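Local coordinates for protein endoglucanase family 5 (Clostridium acetobutylicum ATCC 824, PDB 6PZ7) that probably hydrolyses internal beta-1,4-glucosidic bonds in cellulose and related plant polysaccharides, as a broad-specificity endoglucanase of the GH5_4 subfamily, at residues H102-I107 with R148-P153; T143-R148 with I267-S272; E162-I167 with T201-D206. All coordinates share one frame; numbering follows the deposited sequence. Where two conformers were deposited one is given.

Contact 1 (H102-I107 with R148-P153)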
ATOM      1  N   HIS A 102      -0.915   5.103   9.094  1.00  7.44           N
ATOM      2  CA  HIS A 102      -1.366   6.427   9.590  1.00  6.19           C
ATOM      3  C   HIS A 102      -0.463   6.894  10.728  1.00  7.16           C
ATOM      4  O   HIS A 102      -0.842   6.923  11.901  1.00  8.24           O
ATOM      5  CB  HIS A 102      -2.807   6.380  10.072  1.00  7.25           C
ATOM      6  CG  HIS A 102      -3.815   6.064   9.022  1.00  8.47           C
ATOM      7  ND1 HIS A 102      -3.848   6.669   7.792  1.00  9.26           N
ATOM      8  CD2 HIS A 102      -4.838   5.175   9.010  1.00  7.28           C
ATOM      9  CE1 HIS A 102      -4.841   6.165   7.064  1.00  9.22           C
ATOM     10  NE2 HIS A 102      -5.474   5.274   7.799  1.00  8.21           N
ATOM     11  N   ASP A 103       0.754   7.258  10.328  1.00  6.91           N
ATOM     12  CA  ASP A 103       1.882   7.615  11.189  1.00  7.51           C
ATOM     13  C   ASP A 103       2.390   9.021  10.884  1.00  7.70           C
ATOM     14  O   ASP A 103       3.512   9.380  11.255  1.00  8.19           O
ATOM     15  CB  ASP A 103       2.929   6.495  11.125  1.00  7.67           C
ATOM     16  CG  ASP A 103       2.499   5.276  11.959  1.00  7.98           C
ATOM     17  OD1 ASP A 103       2.293   5.479  13.160  1.00  9.56           O
ATOM     18  OD2 ASP A 103       2.373   4.159  11.403  1.00  8.54           O
ATOM     19  N   THR A 104       1.548   9.830  10.210  1.00  8.65           N
ATOM     20  CA  THR A 104       1.926  11.214   9.896  1.00  8.71           C
ATOM     21  C   THR A 104       2.074  12.077  11.133  1.00  8.74           C
ATOM     22  O   THR A 104       2.696  13.158  11.032  1.00 11.00           O
ATOM     23  CB  THR A 104       0.914  11.892   8.966  1.00  9.90           C
ATOM     24  OG1 THR A 104      -0.347  11.952   9.609  1.00 11.09           O
ATOM     25  CG2 THR A 104       0.760  11.141   7.639  1.00 11.49           C
ATOM     26  N   SER A 105       1.558  11.669  12.280  1.00  8.88           N
ATOM     27  CA  SER A 105       1.694  12.493  13.475  1.00 11.46           C
ATOM     28  C   SER A 105       3.141  12.626  13.891  1.00 11.86           C
ATOM     29  O   SER A 105       3.499  13.638  14.522  1.00 13.79           O
ATOM     30  CB  SER A 105       0.874  11.902  14.623  1.00 13.64           C
ATOM     31  OG  SER A 105       1.309  10.608  14.960  1.00 15.74           O
ATOM     32  N   TRP A 106       4.004  11.626  13.594  1.00  9.53           N
ATOM     33  CA  TRP A 106       5.394  11.628  14.007  1.00  9.65           C
ATOM     34  C   TRP A 106       6.352  11.522  12.830  1.00  8.31           C
ATOM     35  O   TRP A 106       7.545  11.762  13.004  1.00 10.37           O
ATOM     36  CB  TRP A 106       5.670  10.541  15.072  1.00  9.60           C
ATOM     37  CG  TRP A 106       5.381   9.147  14.620  1.00  8.69           C
ATOM     38  CD1 TRP A 106       4.181   8.492  14.704  1.00  8.70           C
ATOM     39  CD2 TRP A 106       6.303   8.239  14.054  1.00  8.29           C
ATOM     40  NE1 TRP A 106       4.309   7.214  14.208  1.00  9.02           N
ATOM     41  CE2 TRP A 106       5.603   7.038  13.789  1.00  8.76           C
ATOM     42  CE3 TRP A 106       7.653   8.320  13.709  1.00  9.26           C
ATOM     43  CZ2 TRP A 106       6.213   5.935  13.219  1.00  9.25           C
ATOM     44  CZ3 TRP A 106       8.257   7.206  13.152  1.00  8.85           C
ATOM     45  CH2 TRP A 106       7.552   6.046  12.908  1.00 10.85           C
ATOM     46  N   ILE A 107       5.876  11.219  11.624  1.00  8.69           N
ATOM     47  CA  ILE A 107       6.673  11.238  10.398  1.00  7.72           C
ATOM     48  C   ILE A 107       6.272  12.514   9.665  1.00  7.82           C
ATOM     49  O   ILE A 107       5.196  12.554   9.074  1.00  8.63           O
ATOM     50  CB  ILE A 107       6.430  10.004   9.528  1.00  7.84           C
ATOM     51  CG1 ILE A 107       6.687   8.713  10.307  1.00  7.72           C
ATOM     52  CG2 ILE A 107       7.274  10.078   8.284  1.00  9.75           C
ATOM     53  CD1 ILE A 107       6.230   7.453   9.614  1.00  9.15           C
ATOM     54  N   ARG A 148       3.287  12.827   3.972  1.00  6.20           N
ATOM     55  CA  ARG A 148       2.796  14.112   3.495  1.00  6.39           C
ATOM     56  C   ARG A 148       2.612  15.054   4.668  1.00  6.86           C
ATOM     57  O   ARG A 148       2.751  14.658   5.833  1.00  7.53           O
ATOM     58  CB  ARG A 148       1.475  13.917   2.761  1.00  6.44           C
ATOM     59  CG  ARG A 148       0.308  13.525   3.676  1.00  6.69           C
ATOM     60  CD  ARG A 148      -0.876  12.991   2.888  1.00  7.17           C
ATOM     61  NE  ARG A 148      -2.055  12.781   3.709  1.00  7.40           N
ATOM     62  CZ  ARG A 148      -2.251  11.735   4.476  1.00  7.86           C
ATOM     63  NH1 ARG A 148      -1.405  10.741   4.537  1.00  7.86           N
ATOM     64  NH2 ARG A 148      -3.357  11.688   5.230  1.00 10.06           N
ATOM     65  N   ILE A 149       2.286  16.304   4.343  1.00  6.27           N
ATOM     66  CA  ILE A 149       1.946  17.334   5.326  1.00  6.58           C
ATOM     67  C   ILE A 149       0.433  17.518   5.322  1.00  7.93           C
ATOM     68  O   ILE A 149      -0.138  18.120   4.401  1.00  8.02           O
ATOM     69  CB  ILE A 149       2.685  18.654   5.060  1.00  7.57           C
ATOM     70  CG1 ILE A 149       4.199  18.417   5.037  1.00  9.09           C
ATOM     71  CG2 ILE A 149       2.273  19.705   6.110  1.00  8.02           C
ATOM     72  CD1 ILE A 149       4.783  17.984   6.298  1.00 12.01           C
ATOM     73  N   VAL A 150      -0.233  16.944   6.317  1.00  6.99           N
ATOM     74  CA  VAL A 150      -1.679  17.013   6.373  1.00  7.86           C
ATOM     75  C   VAL A 150      -2.102  18.467   6.570  1.00  7.46           C
ATOM     76  O   VAL A 150      -1.573  19.194   7.429  1.00  8.25           O
ATOM     77  CB  VAL A 150      -2.219  16.124   7.497  1.00  8.16           C
ATOM     78  CG1 VAL A 150      -3.729  16.275   7.619  1.00 10.08           C
ATOM     79  CG2 VAL A 150      -1.834  14.668   7.256  1.00  9.29           C
ATOM     80  N   GLY A 151      -3.068  18.911   5.767  1.00  7.78           N
ATOM     81  CA  GLY A 151      -3.532  20.277   5.805  1.00  9.87           C
ATOM     82  C   GLY A 151      -2.765  21.232   4.932  1.00  9.12           C
ATOM     83  O   GLY A 151      -3.182  22.395   4.815  1.00 11.28           O
ATOM     84  N   SER A 152      -1.690  20.801   4.292  1.00  9.22           N
ATOM     85  CA  SER A 152      -1.032  21.749   3.427  0.53 12.63           C
ATOM     86  C   SER A 152      -1.766  21.853   2.092  1.00  9.04           C
ATOM     87  O   SER A 152      -2.483  20.936   1.661  1.00  9.47           O
ATOM     88  CB  SER A 152       0.398  21.342   3.199  0.53 13.84           C
ATOM     89  OG  SER A 152       0.425  20.169   2.456  0.53  7.47           O
ATOM     90  N   PRO A 153      -1.620  22.993   1.416  1.00  9.16           N
ATOM     91  CA  PRO A 153      -2.319  23.140   0.125  1.00 10.26           C
ATOM     92  C   PRO A 153      -1.943  22.075  -0.881  1.00  8.52           C
ATOM     93  O   PRO A 153      -2.759  21.728  -1.732  1.00  9.28           O
ATOM     94  CB  PRO A 153      -1.881  24.536  -0.362  1.00 11.94           C
ATOM     95  CG  PRO A 153      -1.558  25.293   0.903  1.00 14.22           C
ATOM     96  CD  PRO A 153      -0.929  24.233   1.810  1.00 11.27           C
TER
HETATM   97  O   HOH W   1      -1.720   8.064   6.156  1.00  4.08           O
HETATM   98  O   HOH W   2       3.266  14.843   8.591  1.00  9.08           O
HETATM   99  O   HOH W   3       4.163  11.547   6.695  1.00  9.19           O

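Contact 2 (T143-R148 with I267-S272). Unlike the reference sequence in segment 267-272: Gln-269 (reference Glu). With EDO (1,2-ethanediol), chain C.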
ATOM      1  N   THR A 143       8.096   1.129   3.370  1.00  5.25           N
ATOM      2  CA  THR A 143       8.652   2.018   4.393  1.00  5.91           C
ATOM      3  C   THR A 143       7.627   2.955   4.996  1.00  5.70           C
ATOM      4  O   THR A 143       7.596   3.147   6.220  1.00  6.24           O
ATOM      5  CB  THR A 143       9.814   2.811   3.783  1.00  5.86           C
ATOM      6  OG1 THR A 143       9.325   3.492   2.640  1.00  6.48           O
ATOM      7  CG2 THR A 143      10.998   1.920   3.431  1.00  7.18           C
ATOM      8  N   LEU A 144       6.802   3.558   4.136  1.00  5.96           N
ATOM      9  CA  LEU A 144       5.871   4.622   4.448  1.00  5.78           C
ATOM     10  C   LEU A 144       4.651   4.419   3.570  1.00  5.77           C
ATOM     11  O   LEU A 144       4.746   3.865   2.469  1.00  6.22           O
ATOM     12  CB  LEU A 144       6.486   5.985   4.137  1.00  6.24           C
ATOM     13  CG  LEU A 144       7.824   6.332   4.809  1.00  7.58           C
ATOM     14  CD1 LEU A 144       8.413   7.570   4.193  1.00  7.82           C
ATOM     15  CD2 LEU A 144       7.593   6.520   6.295  1.00  9.26           C
ATOM     16  N   ASN A 145       3.495   4.933   4.013  1.00  6.01           N
ATOM     17  CA  ASN A 145       2.245   4.792   3.258  1.00  5.81           C
ATOM     18  C   ASN A 145       2.044   5.974   2.308  1.00  6.10           C
ATOM     19  O   ASN A 145       2.349   5.885   1.113  1.00  6.48           O
ATOM     20  CB  ASN A 145       1.081   4.662   4.248  1.00  6.68           C
ATOM     21  CG  ASN A 145      -0.245   4.685   3.552  1.00  5.56           C
ATOM     22  OD1 ASN A 145      -0.416   4.010   2.552  1.00  6.70           O
ATOM     23  ND2 ASN A 145      -1.195   5.420   4.065  1.00  6.22           N
ATOM     24  N   GLU A 146       1.535   7.089   2.817  1.00  6.60           N
ATOM     25  CA  GLU A 146       1.289   8.303   2.046  1.00  5.96           C
ATOM     26  C   GLU A 146       1.926   9.478   2.783  1.00  6.05           C
ATOM     27  O   GLU A 146       1.242  10.352   3.348  1.00  6.93           O
ATOM     28  CB  GLU A 146      -0.206   8.514   1.870  1.00  6.23           C
ATOM     29  CG  GLU A 146      -0.815   7.442   0.963  1.00  6.54           C
ATOM     30  CD  GLU A 146      -2.270   7.595   0.688  1.00  8.12           C
ATOM     31  OE1 GLU A 146      -2.918   8.510   1.256  1.00 10.01           O
ATOM     32  OE2 GLU A 146      -2.849   6.774  -0.080  1.00  7.99           O
ATOM     33  N   PRO A 147       3.249   9.487   2.883  1.00  6.03           N
ATOM     34  CA  PRO A 147       3.908  10.502   3.718  1.00  6.78           C
ATOM     35  C   PRO A 147       3.670  11.881   3.128  1.00  6.04           C
ATOM     36  O   PRO A 147       3.851  12.107   1.934  1.00  6.92           O
ATOM     37  CB  PRO A 147       5.391  10.106   3.653  1.00  7.59           C
ATOM     38  CG  PRO A 147       5.549   9.357   2.337  1.00  7.26           C
ATOM     39  CD  PRO A 147       4.218   8.585   2.215  1.00  6.89           C
ATOM     40  N   ARG A 148       3.287  12.827   3.972  1.00  6.20           N
ATOM     41  CA  ARG A 148       2.796  14.112   3.495  1.00  6.39           C
ATOM     42  C   ARG A 148       2.612  15.054   4.668  1.00  6.86           C
ATOM     43  O   ARG A 148       2.751  14.658   5.833  1.00  7.53           O
ATOM     44  CB  ARG A 148       1.475  13.917   2.761  1.00  6.44           C
ATOM     45  CG  ARG A 148       0.308  13.525   3.676  1.00  6.69           C
ATOM     46  CD  ARG A 148      -0.876  12.991   2.888  1.00  7.17           C
ATOM     47  NE  ARG A 148      -2.055  12.781   3.709  1.00  7.40           N
ATOM     48  CZ  ARG A 148      -2.251  11.735   4.476  1.00  7.86           C
ATOM     49  NH1 ARG A 148      -1.405  10.741   4.537  1.00  7.86           N
ATOM     50  NH2 ARG A 148      -3.357  11.688   5.230  1.00 10.06           N
ATOM     51  N   ILE A 267       1.194  -0.622  -7.603  1.00  6.41           N
ATOM     52  CA  ILE A 267       0.093   0.268  -7.225  1.00  6.40           C
ATOM     53  C   ILE A 267      -0.548  -0.384  -6.004  1.00  5.68           C
ATOM     54  O   ILE A 267      -1.386  -1.294  -6.106  1.00  6.67           O
ATOM     55  CB  ILE A 267      -0.865   0.519  -8.377  1.00  6.27           C
ATOM     56  CG1 ILE A 267      -0.143   1.316  -9.477  1.00  6.83           C
ATOM     57  CG2 ILE A 267      -2.096   1.256  -7.870  1.00  7.06           C
ATOM     58  CD1 ILE A 267      -0.946   1.499 -10.765  1.00  8.23           C
ATOM     59  N   GLY A 268      -0.130   0.054  -4.809  1.00  5.84           N
ATOM     60  CA  GLY A 268      -0.504  -0.607  -3.585  1.00  5.91           C
ATOM     61  C   GLY A 268      -1.878  -0.292  -3.076  1.00  5.57           C
ATOM     62  O   GLY A 268      -2.346  -0.970  -2.144  1.00  5.55           O
ATOM     63  N   GLN A 269      -2.556   0.692  -3.656  1.00  5.58           N
ATOM     64  CA  GLN A 269      -3.974   0.961  -3.426  1.00  5.70           C
ATOM     65  C   GLN A 269      -4.592   1.438  -4.729  1.00  5.25           C
ATOM     66  O   GLN A 269      -4.126   2.410  -5.340  1.00  6.20           O
ATOM     67  CB  GLN A 269      -4.235   2.025  -2.372  1.00  6.18           C
ATOM     68  CG  GLN A 269      -3.670   1.675  -0.980  1.00  6.24           C
ATOM     69  CD  GLN A 269      -3.983   2.665   0.117  1.00  6.78           C
ATOM     70  OE1 GLN A 269      -3.335   2.618   1.190  1.00  6.62           O
ATOM     71  NE2 GLN A 269      -4.854   3.568  -0.114  1.00  5.68           N
ATOM     72  N   PHE A 270      -5.717   0.815  -5.088  1.00  5.95           N
ATOM     73  CA  PHE A 270      -6.669   1.332  -6.079  1.00  5.98           C
ATOM     74  C   PHE A 270      -8.027   0.793  -5.674  1.00  5.60           C
ATOM     75  O   PHE A 270      -8.133  -0.072  -4.814  1.00  6.45           O
ATOM     76  CB  PHE A 270      -6.300   0.979  -7.510  1.00  6.48           C
ATOM     77  CG  PHE A 270      -6.687  -0.424  -7.966  1.00  6.98           C
ATOM     78  CD1 PHE A 270      -6.201  -1.563  -7.370  1.00  6.87           C
ATOM     79  CD2 PHE A 270      -7.544  -0.581  -9.058  1.00  7.34           C
ATOM     80  CE1 PHE A 270      -6.565  -2.821  -7.790  1.00  7.14           C
ATOM     81  CE2 PHE A 270      -7.898  -1.844  -9.498  1.00  8.00           C
ATOM     82  CZ  PHE A 270      -7.400  -2.961  -8.866  1.00  7.89           C
ATOM     83  N   GLY A 271      -9.081   1.256  -6.319  1.00  6.51           N
ATOM     84  CA  GLY A 271     -10.415   0.761  -6.030  1.00  6.96           C
ATOM     85  C   GLY A 271     -11.460   1.778  -6.409  1.00  7.17           C
ATOM     86  O   GLY A 271     -11.155   2.859  -6.920  1.00  7.56           O
ATOM     87  N   SER A 272     -12.712   1.409  -6.143  1.00  7.05           N
ATOM     88  CA  SER A 272     -13.862   2.296  -6.346  1.00  7.89           C
ATOM     89  C   SER A 272     -14.868   2.060  -5.246  1.00  7.56           C
ATOM     90  O   SER A 272     -14.953   0.953  -4.696  1.00  8.22           O
ATOM     91  CB  SER A 272     -14.500   2.037  -7.723  1.00  8.23           C
ATOM     92  OG  SER A 272     -14.983   0.683  -7.813  1.00  8.87           O
TER
HETATM   93  C1  EDO C 402      -6.364   8.429   0.255  1.00 17.83           C
HETATM   94  O1  EDO C 402      -5.535   8.178   1.403  1.00 15.48           O
HETATM   95  C2  EDO C 402      -6.211   7.331  -0.781  1.00 16.62           C
HETATM   96  O2  EDO C 402      -4.957   7.453  -1.455  1.00 15.90           O
HETATM   97  O   HOH W   4      -3.594   5.131   2.321  1.00  8.88           O

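Contact 3 (E162-I167 with T201-D206)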
ATOM      1  N   GLU A 162      10.494  20.942  -0.888  1.00  8.84           N
ATOM      2  CA  GLU A 162      10.997  20.613   0.454  1.00  8.51           C
ATOM      3  C   GLU A 162      10.522  19.245   0.905  1.00  7.72           C
ATOM      4  O   GLU A 162      11.311  18.416   1.337  1.00  8.07           O
ATOM      5  CB  GLU A 162      10.512  21.680   1.447  1.00  8.40           C
ATOM      6  CG  GLU A 162      10.683  21.264   2.903  1.00  8.98           C
ATOM      7  CD  GLU A 162      10.288  22.306   3.926  1.00 10.41           C
ATOM      8  OE1 GLU A 162       9.523  23.267   3.575  1.00 17.93           O
ATOM      9  OE2 GLU A 162      10.663  22.205   5.075  1.00  9.41           O
ATOM     10  N   SER A 163       9.207  18.999   0.851  1.00  7.55           N
ATOM     11  CA  SER A 163       8.708  17.750   1.410  0.57  7.92           C
ATOM     12  C   SER A 163       9.122  16.549   0.576  1.00  7.33           C
ATOM     13  O   SER A 163       9.387  15.476   1.124  1.00  8.31           O
ATOM     14  CB  SER A 163       7.196  17.823   1.640  0.57  8.11           C
ATOM     15  OG  SER A 163       6.463  18.308   0.493  0.57  8.48           O
ATOM     16  N   ARG A 164       9.189  16.710  -0.753  1.00  7.67           N
ATOM     17  CA  ARG A 164       9.684  15.614  -1.600  1.00  7.78           C
ATOM     18  C   ARG A 164      11.131  15.260  -1.262  1.00  8.08           C
ATOM     19  O   ARG A 164      11.511  14.080  -1.208  1.00  8.77           O
ATOM     20  CB  ARG A 164       9.483  15.958  -3.073  1.00  8.34           C
ATOM     21  CG  ARG A 164       8.026  16.020  -3.478  1.00  8.19           C
ATOM     22  CD  ARG A 164       7.821  16.174  -4.955  1.00  8.72           C
ATOM     23  NE  ARG A 164       8.344  17.418  -5.529  1.00  9.48           N
ATOM     24  CZ  ARG A 164       7.660  18.526  -5.702  1.00  9.29           C
ATOM     25  NH1 ARG A 164       6.402  18.608  -5.300  1.00  9.63           N
ATOM     26  NH2 ARG A 164       8.245  19.584  -6.253  1.00 11.24           N
ATOM     27  N   ASP A 165      11.955  16.285  -1.012  1.00  8.26           N
ATOM     28  CA  ASP A 165      13.340  16.063  -0.594  1.00  8.76           C
ATOM     29  C   ASP A 165      13.389  15.283   0.710  1.00  7.49           C
ATOM     30  O   ASP A 165      14.103  14.274   0.820  1.00  8.75           O
ATOM     31  CB  ASP A 165      14.029  17.432  -0.481  1.00  8.47           C
ATOM     32  CG  ASP A 165      15.515  17.358  -0.277  1.00 12.51           C
ATOM     33  OD1 ASP A 165      16.165  16.303  -0.533  1.00 13.15           O
ATOM     34  OD2 ASP A 165      16.065  18.393   0.163  1.00 12.79           O
ATOM     35  N   VAL A 166      12.634  15.717   1.708  1.00  7.81           N
ATOM     36  CA  VAL A 166      12.670  15.058   3.010  1.00  8.14           C
ATOM     37  C   VAL A 166      12.135  13.628   2.923  1.00  8.25           C
ATOM     38  O   VAL A 166      12.665  12.723   3.580  1.00  8.82           O
ATOM     39  CB  VAL A 166      11.963  15.900   4.080  1.00  7.37           C
ATOM     40  CG1 VAL A 166      11.935  15.160   5.418  1.00  8.48           C
ATOM     41  CG2 VAL A 166      12.660  17.262   4.228  1.00  9.43           C
ATOM     42  N   ILE A 167      11.120  13.373   2.112  1.00  7.68           N
ATOM     43  CA  ILE A 167      10.671  11.994   1.962  1.00  7.92           C
ATOM     44  C   ILE A 167      11.782  11.109   1.429  1.00  6.77           C
ATOM     45  O   ILE A 167      11.900   9.943   1.825  1.00  7.72           O
ATOM     46  CB  ILE A 167       9.407  11.919   1.113  1.00  8.48           C
ATOM     47  CG1 ILE A 167       8.242  12.481   1.949  1.00 11.84           C
ATOM     48  CG2 ILE A 167       9.163  10.494   0.602  1.00  9.92           C
ATOM     49  CD1 ILE A 167       7.091  12.822   1.176  1.00 14.31           C
ATOM     50  N   THR A 201       3.216  14.357 -11.490  1.00  9.61           N
ATOM     51  CA  THR A 201       4.467  14.401 -12.254  1.00 10.00           C
ATOM     52  C   THR A 201       5.676  14.765 -11.385  1.00  9.23           C
ATOM     53  O   THR A 201       6.698  14.084 -11.433  1.00  9.33           O
ATOM     54  CB  THR A 201       4.312  15.387 -13.424  1.00 11.12           C
ATOM     55  OG1 THR A 201       3.166  14.988 -14.196  1.00 12.58           O
ATOM     56  CG2 THR A 201       5.569  15.441 -14.285  1.00 12.74           C
ATOM     57  N   ALA A 202       5.567  15.808 -10.573  1.00  9.47           N
ATOM     58  CA  ALA A 202       6.708  16.243  -9.781  1.00  9.45           C
ATOM     59  C   ALA A 202       7.031  15.241  -8.681  1.00  9.02           C
ATOM     60  O   ALA A 202       8.202  15.082  -8.296  1.00  9.30           O
ATOM     61  CB  ALA A 202       6.489  17.616  -9.149  1.00 12.45           C
ATOM     62  N   ALA A 203       6.011  14.593  -8.109  1.00  8.24           N
ATOM     63  CA  ALA A 203       6.246  13.569  -7.093  1.00  7.35           C
ATOM     64  C   ALA A 203       7.045  12.412  -7.668  1.00  7.35           C
ATOM     65  O   ALA A 203       7.989  11.915  -7.046  1.00  8.13           O
ATOM     66  CB  ALA A 203       4.913  13.115  -6.508  1.00  8.57           C
ATOM     67  N   MET A 204       6.668  11.956  -8.857  1.00  7.40           N
ATOM     68  CA  MET A 204       7.400  10.863  -9.478  1.00  8.36           C
ATOM     69  C   MET A 204       8.784  11.313  -9.920  1.00  7.81           C
ATOM     70  O   MET A 204       9.747  10.559  -9.780  1.00  9.32           O
ATOM     71  CB  MET A 204       6.618  10.278 -10.649  1.00  9.02           C
ATOM     72  CG  MET A 204       5.251   9.706 -10.238  1.00  8.62           C
ATOM     73  SD  MET A 204       4.533   8.546 -11.442  1.00 10.84           S
ATOM     74  CE  MET A 204       4.412   9.634 -12.861  1.00 13.37           C
ATOM     75  N   ASN A 205       8.922  12.544 -10.406  1.00  8.17           N
ATOM     76  CA  ASN A 205      10.224  13.001 -10.898  1.00  9.86           C
ATOM     77  C   ASN A 205      11.244  13.189  -9.783  1.00  9.20           C
ATOM     78  O   ASN A 205      12.451  12.975  -9.998  1.00 11.44           O
ATOM     79  CB  ASN A 205      10.073  14.313 -11.669  1.00 12.12           C
ATOM     80  CG  ASN A 205       9.593  14.104 -13.088  1.00 17.71           C
ATOM     81  OD1 ASN A 205       9.691  13.007 -13.650  1.00 17.43           O
ATOM     82  ND2 ASN A 205       9.090  15.173 -13.690  1.00 19.88           N
ATOM     83  N   ASP A 206      10.810  13.562  -8.593  1.00  8.02           N
ATOM     84  CA  ASP A 206      11.725  13.881  -7.522  1.00  9.09           C
ATOM     85  C   ASP A 206      12.096  12.693  -6.647  1.00  7.87           C
ATOM     86  O   ASP A 206      13.026  12.810  -5.830  1.00  9.45           O
ATOM     87  CB  ASP A 206      11.217  15.034  -6.639  1.00  9.81           C
ATOM     88  CG  ASP A 206      11.349  16.402  -7.286  1.00 16.80           C
ATOM     89  OD1 ASP A 206      11.947  16.510  -8.390  1.00 16.20           O
ATOM     90  OD2 ASP A 206      10.876  17.392  -6.651  1.00 16.33           O
TER

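Contact 1 (H102-I107 with R148-P153)
Thr-104 meets Arg-148 and Val-150 in a sparse, largely water-mediated surface contact between two loops, one following strand 95-99 and the other strand 139-142. Its direct part comes from the two branches of one threonine. CG2 of Thr-104 points at the end of the arginine and lies 3.8 Å from Arg-148 NH1, meeting the guanidinium obliquely, while OG1 of Thr-104 rests 3.9 Å from Val-150 CG2, with those two side chains crossing at about a right angle. The fork follows from the threonine torsion: with chi1 at 62°, CG2 lies beside the backbone N and OG1 faces the valine. These are loops on the C-terminal side of adjacent strands in the (beta/alpha)8 barrel of family 5, the side on which such barrels carry their active sites, and ordered waters bridge them. One accepts from Arg-148 NH1 at 3.1 Å, in the guanidinium plane, and is also hydrogen-bonded to His-102 ND1. Another accepts from the backbone N of Arg-148 and donates to Ile-107 O at 2.8 Å, joining backbone to backbone. The arginine is held from its own side by a salt bridge from NE to Glu-155. Beyond it, Ile-149 to Ser-152 form a type II turn with Gly-151 at its third position, and Ile-149 O accepts from both Ser-152 N and Ser-152 OG, the latter at 2.9 Å.

Contact 2 (T143-R148 with I267-S272)
The active-site mouth of the barrel brings Asn-145 and Glu-146, in the Asn-Glu-Pro sequence that follows strand 139-142, up to Gln-269 near the end of strand 265-270. Asn-145 and Gln-269 approach with their oxygens, OD1 to OE1 at 3.5 Å, the amide planes turned 27° apart. Arg-57, which donates from NH2 to Asn-145 OD1 and from NH1 to Gln-269 OE1, probably makes this closeness of two acceptors tolerable. A water completes the link, accepting from Asn-145 ND2 at 3.0 Å and donating to Gln-269 OE1 at 2.8 Å. Glu-146, extended beyond CG, lies beside this pair with OE2 3.8 Å from Gln-269 NE2. Its carboxylate is gripped by a 1,2-ethanediol, probably from the crystallisation liquor: O1 of the diol donates to Glu-146 OE1 and O2 to Glu-146 OE2, each at 2.6 Å. His-221 ND1 is a further partner of OE2. The backbone behind is tied down by Arg-148 NH1, which donates to Glu-146 O at 2.9 Å. Glu-146 and the deposited Gln-269, glutamate in the reference sequence, probably mark the two acidic positions, after the fourth strand and on the seventh, that supply the acid/base and the nucleophile and are the signature of family 5 retaining glycosidases.

Contact 3 (E162-I167 with T201-D206)
Arg-164 reaches from helix 161-180 to helix 201-206, and nearly every atom of its side chain from CD onward has a partner there. Arg-164 CB begins alongside Asp-206, 4.1 Å from Asp-206 CB. From CG the chain runs on to Arg-164 CD, which settles 3.5 Å from Ala-202 O and 3.7 Å from Ala-203 CA, pressed against the backbone of the second helix. Here a bend at chi3 (-63°) turns NE toward Asp-206 and brings the guanidinium over the Ala-202 methyl. Arg-164 NE donates to Asp-206 OD2 at 2.8 Å in a nearly straight salt-bridging bond, N-H...O angle 168°. The carboxylate oxygen lies in the guanidinium plane at its edge, whereas NE comes to OD2 from above the carboxylate plane, so the two flat groups are tilted against each other. The methyl of Ala-202 lies over one face of the guanidinium, its CB 3.8 Å from Arg-164 CZ and above the centre of the group. Arg-164 NH2 is beside that methyl too and 3.4 Å from Asp-206 OD2. NH1, still beside the Ala-202 methyl, donates to Gly-158 O in the loop before its own helix. The two helix segments run in the same general direction, their axes crossing at 37° and 10.1 Å apart at closest, in the outer helical layer of the barrel; one follows strand 139-142 and the other strand 190-193, while Val-166 faces helix 111-132.

The three contacts show how chemistry changes with depth in one barrel. Contact 2 lies close to the middle of the chain, a buried polar cluster joining the loop after the fourth strand to the seventh strand at the mouth. Contact 1 is a surface seam between the loops of neighbouring strands, bridged mainly by waters, and contact 3 is a partly buried helix-helix junction dominated by a direct salt bridge. Contacts 1 and 2 share Arg-148 and also pack through Ile-107 CD1 and Leu-144 CD2. Contact 3 reaches contact 2 through Ile-167 CD1 against Pro-147 O, but does not touch contact 1. Each has one segment in the chain that runs from the end of strand 139-142 into helix 161-180.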